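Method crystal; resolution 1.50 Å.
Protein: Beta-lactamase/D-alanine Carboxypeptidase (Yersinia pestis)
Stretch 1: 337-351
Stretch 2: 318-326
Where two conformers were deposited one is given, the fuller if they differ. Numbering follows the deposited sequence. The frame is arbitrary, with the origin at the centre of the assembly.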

# COMPACT_ATOMS: atom_id res chain seq x y z
N ASN A 337 10.79 -9.28 -10.53
CA ASN A 337 12.25 -9.33 -10.44
C ASN A 337 12.79 -8.46 -9.31
O ASN A 337 13.95 -8.59 -8.91
CB ASN A 337 12.89 -8.96 -11.78
CG ASN A 337 12.75 -10.07 -12.78
OD1 ASN A 337 12.52 -11.21 -12.39
ND2 ASN A 337 12.86 -9.76 -14.07
N MSE A 338 11.95 -7.55 -8.83
CA MSE A 338 12.26 -6.80 -7.64
C MSE A 338 11.72 -7.54 -6.40
O MSE A 338 12.47 -7.82 -5.47
CB MSE A 338 11.67 -5.40 -7.72
CG MSE A 338 11.90 -4.55 -6.48
SE MSE A 338 10.98 -2.84 -6.59
CE MSE A 338 9.17 -3.49 -6.21
N SER A 339 10.44 -7.90 -6.41
CA SER A 339 9.84 -8.51 -5.23
C SER A 339 10.41 -9.91 -4.89
O SER A 339 10.57 -10.22 -3.72
CB SER A 339 8.31 -8.53 -5.32
OG SER A 339 7.87 -9.33 -6.40
N ASP A 340 10.72 -10.72 -5.90
CA ASP A 340 11.34 -12.02 -5.63
C ASP A 340 12.68 -11.84 -4.90
O ASP A 340 12.99 -12.59 -3.96
CB ASP A 340 11.60 -12.81 -6.91
CG ASP A 340 10.34 -13.46 -7.50
OD1 ASP A 340 9.27 -13.53 -6.83
OD2 ASP A 340 10.45 -13.93 -8.66
N GLY A 341 13.46 -10.85 -5.31
CA GLY A 341 14.73 -10.57 -4.66
C GLY A 341 14.56 -10.15 -3.21
O GLY A 341 15.30 -10.58 -2.33
N VAL A 342 13.57 -9.30 -2.96
CA VAL A 342 13.25 -8.92 -1.58
C VAL A 342 12.86 -10.14 -0.74
O VAL A 342 13.31 -10.29 0.40
CB VAL A 342 12.17 -7.82 -1.53
CG1 VAL A 342 11.59 -7.68 -0.12
CG2 VAL A 342 12.73 -6.48 -2.04
N ASN A 343 12.03 -11.02 -1.29
CA ASN A 343 11.60 -12.19 -0.53
C ASN A 343 12.78 -13.09 -0.18
O ASN A 343 12.87 -13.62 0.92
CB ASN A 343 10.51 -12.97 -1.28
CG ASN A 343 9.21 -12.20 -1.37
OD1 ASN A 343 8.90 -11.37 -0.49
ND2 ASN A 343 8.43 -12.44 -2.45
N GLN A 344 13.70 -13.24 -1.13
CA GLN A 344 14.89 -14.02 -0.86
C GLN A 344 15.80 -13.36 0.17
O GLN A 344 16.41 -14.04 0.99
CB GLN A 344 15.64 -14.31 -2.16
CG GLN A 344 14.85 -15.23 -3.05
CD GLN A 344 15.45 -15.38 -4.42
OE1 GLN A 344 16.64 -15.11 -4.63
NE2 GLN A 344 14.64 -15.82 -5.38
N LEU A 345 15.90 -12.03 0.12
CA LEU A 345 16.62 -11.29 1.15
C LEU A 345 15.99 -11.56 2.53
O LEU A 345 16.69 -11.86 3.50
CB LEU A 345 16.61 -9.79 0.85
CG LEU A 345 17.13 -8.85 1.95
CD1 LEU A 345 18.56 -9.19 2.40
CD2 LEU A 345 17.05 -7.41 1.47
N VAL A 346 14.66 -11.46 2.60
CA VAL A 346 13.96 -11.69 3.86
C VAL A 346 14.25 -13.12 4.36
O VAL A 346 14.47 -13.35 5.55
CB VAL A 346 12.44 -11.45 3.71
CG1 VAL A 346 11.68 -11.98 4.92
CG2 VAL A 346 12.17 -9.95 3.54
N ALA A 347 14.29 -14.07 3.43
CA ALA A 347 14.55 -15.47 3.79
C ALA A 347 15.94 -15.62 4.40
O ALA A 347 16.13 -16.40 5.35
CB ALA A 347 14.40 -16.38 2.57
N GLU A 348 16.93 -14.89 3.87
CA GLU A 348 18.26 -14.95 4.46
C GLU A 348 18.29 -14.25 5.83
O GLU A 348 18.94 -14.73 6.76
CB GLU A 348 19.31 -14.36 3.51
CG GLU A 348 20.77 -14.54 4.01
CD GLU A 348 21.21 -16.00 4.12
OE1 GLU A 348 20.68 -16.84 3.36
OE2 GLU A 348 22.09 -16.30 4.97
N LEU A 349 17.58 -13.13 5.95
CA LEU A 349 17.56 -12.39 7.20
C LEU A 349 16.94 -13.17 8.35
O LEU A 349 17.35 -13.00 9.50
CB LEU A 349 16.89 -11.02 7.05
CG LEU A 349 17.61 -9.98 6.19
CD1 LEU A 349 16.67 -8.82 5.88
CD2 LEU A 349 18.91 -9.47 6.84
N VAL A 350 15.95 -14.02 8.07
CA VAL A 350 15.31 -14.74 9.18
C VAL A 350 16.11 -15.91 9.75
O VAL A 350 15.77 -16.42 10.81
CB VAL A 350 13.87 -15.24 8.82
CG1 VAL A 350 12.93 -14.06 8.49
CG2 VAL A 350 13.92 -16.28 7.72
N LYS A 351 17.17 -16.33 9.05
CA LYS A 351 17.97 -17.49 9.49
C LYS A 351 18.68 -17.24 10.81
O LYS A 351 19.08 -16.11 11.07
CB LYS A 351 19.01 -17.86 8.41
CG LYS A 351 18.39 -18.37 7.12
CD LYS A 351 19.47 -18.69 6.10
CE LYS A 351 18.85 -19.25 4.83
NZ LYS A 351 19.85 -19.45 3.73
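Stretch 2 (318-326) EKNIGVFVV

No direct hydrogen bond joins these two stretches; the one polar link is a water, which donates to Val350 O (2.9 Å) and accepts a weak bond from Lys319 NZ (3.3 Å). The rest is mainly apolar side-chain packing. Stretch 2 leaves a 3-10 segment, turns through Asn320 with positive phi and psi, and runs as an extended strand from Ile321 to Val326. It lies nearly antiparallel to the helix of stretch 1, with a crossing angle of 158° and axes 9.2 Å apart at closest approach.

The alternation of a strand sends Ile321, Val323 and Val325 toward the helix, while Phe324 points away and Gly322 has no side chain to offer. Val323 is the centre of the contact: its CG1 lies 3.7 Å from Val342 CG1, and its CG2 lies 3.8 Å from Val346 CG2 and 4.2 Å from Leu349 CD1. The short branched side chains of Val323, Val342 and Val346 bring methyl groups together where Val323 CA and Val342 CA are 7.1 Å apart, while Leu349 adds a longer side chain to the same cluster. Further along the strand, Val325 CG1 meets Val342 CG2 at 3.6 Å and the selenium of selenomethionine Met338, SE, at 3.7 Å; this unbranched chain extends to reach it. At the other end, the longer Ile321 places CD1 3.8 Å from Val350 CG1 and 4.0 Å from Leu349 CB.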

# COMPACT_ATOMS: atom_id res chain seq x y z
N GLU A 318 7.01 -11.43 13.49
CA GLU A 318 7.41 -12.20 14.66
C GLU A 318 8.93 -12.16 14.85
O GLU A 318 9.41 -12.33 15.97
CB GLU A 318 6.90 -13.64 14.56
CG GLU A 318 7.39 -14.38 13.34
CD GLU A 318 6.41 -14.39 12.18
OE1 GLU A 318 5.80 -13.34 11.82
OE2 GLU A 318 6.25 -15.48 11.60
N LYS A 319 9.66 -11.91 13.76
CA LYS A 319 11.12 -11.85 13.80
C LYS A 319 11.63 -10.41 13.71
O LYS A 319 12.84 -10.19 13.59
CB LYS A 319 11.76 -12.66 12.66
CG LYS A 319 11.44 -14.13 12.61
CD LYS A 319 11.94 -14.89 13.80
CE LYS A 319 11.56 -16.36 13.65
NZ LYS A 319 12.16 -16.90 12.40
N ASN A 320 10.71 -9.44 13.76
CA ASN A 320 11.09 -8.02 13.75
C ASN A 320 11.88 -7.63 12.52
O ASN A 320 12.83 -6.84 12.61
CB ASN A 320 11.90 -7.67 15.00
CG ASN A 320 11.14 -7.98 16.26
OD1 ASN A 320 9.92 -7.73 16.35
ND2 ASN A 320 11.82 -8.55 17.23
N ILE A 321 11.50 -8.20 11.38
CA ILE A 321 12.20 -7.97 10.13
C ILE A 321 11.23 -7.40 9.12
O ILE A 321 10.13 -7.93 8.93
CB ILE A 321 12.82 -9.27 9.60
CG1 ILE A 321 14.03 -9.64 10.46
CG2 ILE A 321 13.21 -9.15 8.08
CD1 ILE A 321 14.51 -11.09 10.29
N GLY A 322 11.62 -6.30 8.48
CA GLY A 322 10.82 -5.72 7.42
C GLY A 322 11.71 -5.13 6.35
O GLY A 322 12.76 -4.56 6.66
N VAL A 323 11.29 -5.26 5.09
CA VAL A 323 12.00 -4.67 3.97
C VAL A 323 11.03 -3.87 3.12
O VAL A 323 9.96 -4.35 2.77
CB VAL A 323 12.65 -5.74 3.10
CG1 VAL A 323 13.34 -5.08 1.92
CG2 VAL A 323 13.67 -6.53 3.95
N PHE A 324 11.41 -2.64 2.81
CA PHE A 324 10.66 -1.81 1.88
C PHE A 324 11.58 -1.45 0.72
O PHE A 324 12.74 -1.05 0.93
CB PHE A 324 10.22 -0.51 2.55
CG PHE A 324 9.62 0.49 1.60
CD1 PHE A 324 8.37 0.25 1.02
CD2 PHE A 324 10.28 1.67 1.28
CE1 PHE A 324 7.80 1.16 0.14
CE2 PHE A 324 9.72 2.58 0.40
CZ PHE A 324 8.47 2.33 -0.17
N VAL A 325 11.07 -1.55 -0.50
CA VAL A 325 11.87 -1.18 -1.65
C VAL A 325 11.04 -0.33 -2.60
O VAL A 325 9.83 -0.52 -2.74
CB VAL A 325 12.44 -2.43 -2.41
CG1 VAL A 325 11.31 -3.29 -2.95
CG2 VAL A 325 13.38 -2.00 -3.52
N VAL A 326 11.70 0.64 -3.22
CA VAL A 326 11.05 1.46 -4.23
C VAL A 326 12.00 1.53 -5.42
O VAL A 326 13.22 1.74 -5.26
CB VAL A 326 10.67 2.89 -3.72
CG1 VAL A 326 11.87 3.61 -3.09
CG2 VAL A 326 10.09 3.70 -4.89
O HOH W 1 14.36 -18.93 10.97